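Local coordinates for antifreeze protein (Uncultured bacterium, PDB 6EIO) that binds ice crystals, probably through two faces of a beta-solenoid domain of the ice-binding-like family, and so acts as an antifreeze protein, at residues V44-A49 and G65-G70; P119-S124 and V148-S153. All coordinates share one frame; numbering follows the deposited sequence. Where two conformers were deposited one is given.

Contact 1. Residues V44-A49 and G65-G70; sequences VTNTGA and GGFPPG. With SO4 (sulfate ion), chain E.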
loop_
_atom_site.group_PDB
_atom_site.type_symbol
_atom_site.label_atom_id
_atom_site.label_comp_id
_atom_site.label_asym_id
_atom_site.label_seq_id
_atom_site.Cartn_x
_atom_site.Cartn_y
_atom_site.Cartn_z
ATOM N N VAL A 44 1.080 -14.221 -9.333
ATOM C CA VAL A 44 1.580 -12.939 -9.814
ATOM C C VAL A 44 1.606 -12.992 -11.333
ATOM O O VAL A 44 2.083 -13.973 -11.909
ATOM C CB VAL A 44 2.989 -12.634 -9.280
ATOM C CG1 VAL A 44 3.513 -11.336 -9.883
ATOM C CG2 VAL A 44 2.970 -12.562 -7.760
ATOM N N THR A 45 1.125 -11.937 -11.978
ATOM C CA THR A 45 1.179 -11.840 -13.429
ATOM C C THR A 45 1.751 -10.488 -13.801
ATOM O O THR A 45 1.260 -9.462 -13.339
ATOM C CB THR A 45 -0.218 -11.993 -14.064
ATOM O OG1 THR A 45 -0.775 -13.263 -13.722
ATOM C CG2 THR A 45 -0.153 -11.900 -15.579
ATOM N N ASN A 46 2.754 -10.489 -14.662
ATOM C CA ASN A 46 3.366 -9.276 -15.151
ATOM C C ASN A 46 3.383 -9.261 -16.671
ATOM O O ASN A 46 3.598 -10.282 -17.326
ATOM C CB ASN A 46 4.799 -9.162 -14.673
ATOM C CG ASN A 46 5.445 -7.937 -15.225
ATOM O OD1 ASN A 46 5.032 -6.826 -14.884
ATOM N ND2 ASN A 46 6.387 -8.112 -16.160
ATOM N N THR A 47 3.218 -8.051 -17.207
ATOM C CA THR A 47 3.365 -7.722 -18.614
ATOM C C THR A 47 4.410 -6.614 -18.756
ATOM O O THR A 47 4.341 -5.595 -18.051
ATOM C CB THR A 47 1.981 -7.235 -19.154
ATOM O OG1 THR A 47 1.029 -8.302 -18.983
ATOM C CG2 THR A 47 2.065 -6.844 -20.619
ATOM N N GLY A 48 5.354 -6.794 -19.678
ATOM C CA GLY A 48 6.284 -5.734 -20.005
ATOM C C GLY A 48 7.342 -5.436 -18.945
ATOM O O GLY A 48 7.572 -6.197 -18.022
ATOM N N ALA A 49 8.085 -4.327 -19.127
ATOM C CA ALA A 49 9.366 -4.067 -18.431
ATOM C C ALA A 49 9.241 -3.514 -16.998
ATOM O O ALA A 49 9.920 -2.551 -16.613
ATOM C CB ALA A 49 10.234 -3.114 -19.261
ATOM N N GLY A 65 4.188 -15.176 -13.522
ATOM C CA GLY A 65 4.376 -15.013 -14.947
ATOM C C GLY A 65 4.995 -13.668 -15.276
ATOM O O GLY A 65 4.731 -12.663 -14.612
ATOM N N GLY A 66 5.798 -13.643 -16.329
ATOM C CA GLY A 66 6.214 -12.398 -16.924
ATOM C C GLY A 66 7.521 -11.817 -16.448
ATOM O O GLY A 66 7.769 -10.636 -16.708
ATOM N N PHE A 67 8.374 -12.606 -15.791
ATOM C CA PHE A 67 9.740 -12.201 -15.452
ATOM C C PHE A 67 10.679 -13.213 -16.104
ATOM O O PHE A 67 10.856 -14.314 -15.563
ATOM C CB PHE A 67 9.953 -12.222 -13.932
ATOM C CG PHE A 67 9.202 -11.146 -13.180
ATOM C CD1 PHE A 67 7.851 -11.276 -12.917
ATOM C CD2 PHE A 67 9.855 -10.000 -12.741
ATOM C CE1 PHE A 67 7.167 -10.287 -12.234
ATOM C CE2 PHE A 67 9.167 -9.013 -12.077
ATOM C CZ PHE A 67 7.823 -9.155 -11.827
ATOM N N PRO A 68 11.318 -12.910 -17.245
ATOM C CA PRO A 68 11.237 -11.671 -18.022
ATOM C C PRO A 68 9.921 -11.566 -18.790
ATOM O O PRO A 68 9.191 -12.551 -18.921
ATOM C CB PRO A 68 12.415 -11.796 -18.987
ATOM C CG PRO A 68 12.539 -13.273 -19.200
ATOM C CD PRO A 68 12.230 -13.889 -17.864
ATOM N N PRO A 69 9.599 -10.376 -19.307
ATOM C CA PRO A 69 10.412 -9.158 -19.391
ATOM C C PRO A 69 10.519 -8.343 -18.108
ATOM O O PRO A 69 11.349 -7.446 -18.054
ATOM C CB PRO A 69 9.699 -8.353 -20.477
ATOM C CG PRO A 69 8.281 -8.770 -20.358
ATOM C CD PRO A 69 8.347 -10.232 -20.074
ATOM N N GLY A 70 9.694 -8.627 -17.110
ATOM C CA GLY A 70 9.864 -7.969 -15.832
ATOM C C GLY A 70 11.211 -8.327 -15.239
ATOM O O GLY A 70 11.736 -9.418 -15.476
HETATM S S SO4 E . 5.883 -16.962 -18.322
HETATM O O1 SO4 E . 4.466 -16.749 -18.632
HETATM O O2 SO4 E . 5.969 -17.748 -17.087
HETATM O O3 SO4 E . 6.530 -17.679 -19.397
HETATM O O4 SO4 E . 6.526 -15.693 -18.106
#

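Contact 2. Residues P119-S124 and V148-S153; sequences PGLYKS and VIQIAS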
loop_
_atom_site.group_PDB
_atom_site.type_symbol
_atom_site.label_atom_id
_atom_site.label_comp_id
_atom_site.label_asym_id
_atom_site.label_seq_id
_atom_site.Cartn_x
_atom_site.Cartn_y
_atom_site.Cartn_z
ATOM N N PRO A 119 -2.145 13.556 10.186
ATOM C CA PRO A 119 -1.882 12.246 10.802
ATOM C C PRO A 119 -3.079 11.702 11.559
ATOM O O PRO A 119 -3.865 12.446 12.152
ATOM C CB PRO A 119 -0.708 12.528 11.739
ATOM C CG PRO A 119 0.011 13.679 11.066
ATOM C CD PRO A 119 -1.117 14.544 10.568
ATOM N N GLY A 120 -3.180 10.378 11.580
ATOM C CA GLY A 120 -4.191 9.708 12.381
ATOM C C GLY A 120 -4.827 8.551 11.651
ATOM O O GLY A 120 -4.184 7.892 10.818
ATOM N N LEU A 121 -6.081 8.286 12.014
ATOM C CA LEU A 121 -6.836 7.108 11.619
ATOM C C LEU A 121 -8.056 7.556 10.825
ATOM O O LEU A 121 -8.813 8.435 11.277
ATOM C CB LEU A 121 -7.281 6.355 12.877
ATOM C CG LEU A 121 -8.063 5.058 12.649
ATOM C CD1 LEU A 121 -7.266 4.037 11.863
ATOM C CD2 LEU A 121 -8.493 4.488 13.991
ATOM N N TYR A 122 -8.253 6.924 9.671
ATOM C CA TYR A 122 -9.340 7.227 8.755
ATOM C C TYR A 122 -10.080 5.945 8.433
ATOM O O TYR A 122 -9.451 4.890 8.269
ATOM C CB TYR A 122 -8.793 7.811 7.457
ATOM C CG TYR A 122 -8.117 9.146 7.656
ATOM C CD1 TYR A 122 -6.759 9.240 7.978
ATOM C CD2 TYR A 122 -8.846 10.320 7.563
ATOM C CE1 TYR A 122 -6.149 10.464 8.175
ATOM C CE2 TYR A 122 -8.253 11.551 7.755
ATOM C CZ TYR A 122 -6.898 11.624 8.049
ATOM O OH TYR A 122 -6.349 12.866 8.216
ATOM N N LYS A 123 -11.401 6.049 8.292
ATOM C CA LYS A 123 -12.226 4.896 7.963
ATOM C C LYS A 123 -13.196 5.235 6.839
ATOM O O LYS A 123 -13.987 6.182 6.945
ATOM C CB LYS A 123 -13.016 4.427 9.181
ATOM C CG LYS A 123 -13.908 3.243 8.906
ATOM C CD LYS A 123 -14.601 2.771 10.170
ATOM C CE LYS A 123 -15.264 1.418 9.964
ATOM N NZ LYS A 123 -14.282 0.367 9.545
ATOM N N SER A 124 -13.147 4.422 5.791
ATOM C CA SER A 124 -14.095 4.467 4.686
ATOM C C SER A 124 -14.994 3.246 4.754
ATOM O O SER A 124 -14.516 2.109 4.733
ATOM C CB SER A 124 -13.359 4.490 3.350
ATOM O OG SER A 124 -14.283 4.579 2.275
ATOM N N VAL A 148 -3.147 5.894 8.976
ATOM C CA VAL A 148 -3.756 4.582 8.757
ATOM C C VAL A 148 -5.127 4.798 8.133
ATOM O O VAL A 148 -5.950 5.535 8.693
ATOM C CB VAL A 148 -3.898 3.796 10.069
ATOM C CG1 VAL A 148 -4.605 2.461 9.829
ATOM C CG2 VAL A 148 -2.535 3.592 10.727
ATOM N N ILE A 149 -5.378 4.139 6.996
ATOM C CA ILE A 149 -6.656 4.263 6.302
ATOM C C ILE A 149 -7.280 2.886 6.168
ATOM O O ILE A 149 -6.690 1.972 5.581
ATOM C CB ILE A 149 -6.520 4.927 4.931
ATOM C CG1 ILE A 149 -5.915 6.312 5.082
ATOM C CG2 ILE A 149 -7.896 5.031 4.286
ATOM C CD1 ILE A 149 -5.511 6.929 3.777
ATOM N N GLN A 150 -8.479 2.743 6.737
ATOM C CA GLN A 150 -9.253 1.505 6.728
ATOM C C GLN A 150 -10.317 1.621 5.642
ATOM O O GLN A 150 -11.059 2.608 5.614
ATOM C CB GLN A 150 -9.975 1.310 8.061
ATOM C CG GLN A 150 -9.042 1.284 9.255
ATOM C CD GLN A 150 -9.778 1.354 10.574
ATOM O OE1 GLN A 150 -10.836 2.002 10.680
ATOM N NE2 GLN A 150 -9.233 0.725 11.580
ATOM N N ILE A 151 -10.401 0.634 4.753
ATOM C CA ILE A 151 -11.279 0.721 3.591
ATOM C C ILE A 151 -12.143 -0.535 3.522
ATOM O O ILE A 151 -11.630 -1.638 3.326
ATOM C CB ILE A 151 -10.477 0.922 2.296
ATOM C CG1 ILE A 151 -9.603 2.177 2.415
ATOM C CG2 ILE A 151 -11.409 1.010 1.101
ATOM C CD1 ILE A 151 -8.482 2.225 1.432
ATOM N N ALA A 152 -13.464 -0.355 3.642
ATOM C CA ALA A 152 -14.398 -1.484 3.706
ATOM C C ALA A 152 -14.611 -2.178 2.371
ATOM O O ALA A 152 -15.074 -3.321 2.353
ATOM C CB ALA A 152 -15.760 -1.001 4.194
ATOM N N SER A 153 -14.180 -1.559 1.282
ATOM C CA SER A 153 -14.436 -2.046 -0.055
ATOM C C SER A 153 -13.134 -1.973 -0.861
ATOM O O SER A 153 -12.095 -2.487 -0.424
ATOM C CB SER A 153 -15.602 -1.265 -0.670
ATOM O OG SER A 153 -15.955 -1.872 -1.892
#

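Contact 1. Residues V44-A49 and G65-G70
Asn46 reaches from its strand into the turn at 65-70 and carries most of the polar side-chain contact. Its CG lies anti to the backbone N (chi1 178°), which directs the amide at the turn. ND2 gives one hydrogen to Gly66 O at 2.9 Å and the other to Gly48 O, just past the end of its own strand, also at 2.9 Å. Both acceptors lie 11° from the amide plane, so the two bonds hold the group flat, and OD1 is hydrogen-bonded to Thr50 OG1. Gly66 O is shared, taking Gly70 N as well, which closes the turn on itself.

The backbone supplies two further bonds, Gly65 N to Val44 O and Asn46 N to Gly65 O. The first is nearly straight; the second is bent to 138°. They pair Thr45 with Gly65 as a parallel bridge at the end of the solenoid sheet in which 43-47 lies between 63-65 and 219-222, the stacked-coil arrangement of the ice-binding family. Gly66 CA adds a CA-H...O contact of 3.4 Å to Asn46 O, and a CB on Gly66 would clash with that oxygen. Its N donates away from the strand, to O4 of a sulfate ion probably acquired from the crystallisation liquor.

Apolar contact centres on Phe67, whose CE1 comes within 3.6 Å of Asn46 CB, the two side chains crossing at about a right angle. Val44 CG1 touches the same CE1 more loosely. At the far end, in van der Waals contact with a polar atom, CG of Pro69, which follows a cis peptide bond, lies 3.5 Å from Gly48 O.

Contact 2. Residues P119-S124 and V148-S153
Leu121 overlaps Val148 through a single branch, its CD1 lying 3.7 Å from Val148 CG1. With CG anti to the backbone N (chi1 -178°), the leucine leans over the neighbouring strand, and CD1 also comes within 3.9 Å of Gln150 NE2. Gln150 passes beside Lys123 on this same face of the sheet: OE1 lies 3.6 Å from Lys123 CB, with CG and CD little farther off, the two side chains crossing at a slant in van der Waals contact. Its NE2 is held by two carbonyls, Ala97 O and Arg100 O, the first of them in the helix 81-99. An alanine in place of Gln150 would probably leave both of those carbonyls without this donor and open a gap beside Leu121 CD1 and the Lys123 chain.

Tyr122, Ser124, Ile149 and Ile151 point to the other face. Tyr122 CB meets Ile149 CG1 at 4.0 Å, while Val148 O lies at the ring edge, in its plane. The phenol OH is bonded to Thr118 O, and Ser124 OG to Ser126 O, so each polar end is secured on its own side of the contact.

Five backbone hydrogen bonds join the strands, from Val148 N to Gly120 O at one end to Ala152 N to Ser124 O at the other. The straightest, Ser124 N to Gln150 O, reaches 176° at 2.8 Å. The axes of 120-124 and 148-151 are 4.6 Å apart and only 14° from parallel. In-register parallel strands from successive coils, with a helix packed along one face, are characteristic of the beta-solenoid of the ice-binding family.

In the fold
From the N terminus, the chain reaches contact 1 first: 44-49 and 65-70 close a short loop containing strands 51-53 and 55-58. Helix 81-99 follows, and only then does contact 2 open, 119-124 meeting 148-153 after an excursion through 128-130 and 135-138. The two loops are therefore in series, neither nested nor crossed. Their centres are 32 Å apart, on opposite sides of the chain's centre, and their nearest atoms are about 20 Å from each other. Contact 1 joins outermost strand 63-65 and its following turn to 43-47 in the eight-stranded sheet; contact 2 joins 120-124 to 147-151 on a different side of the solenoid.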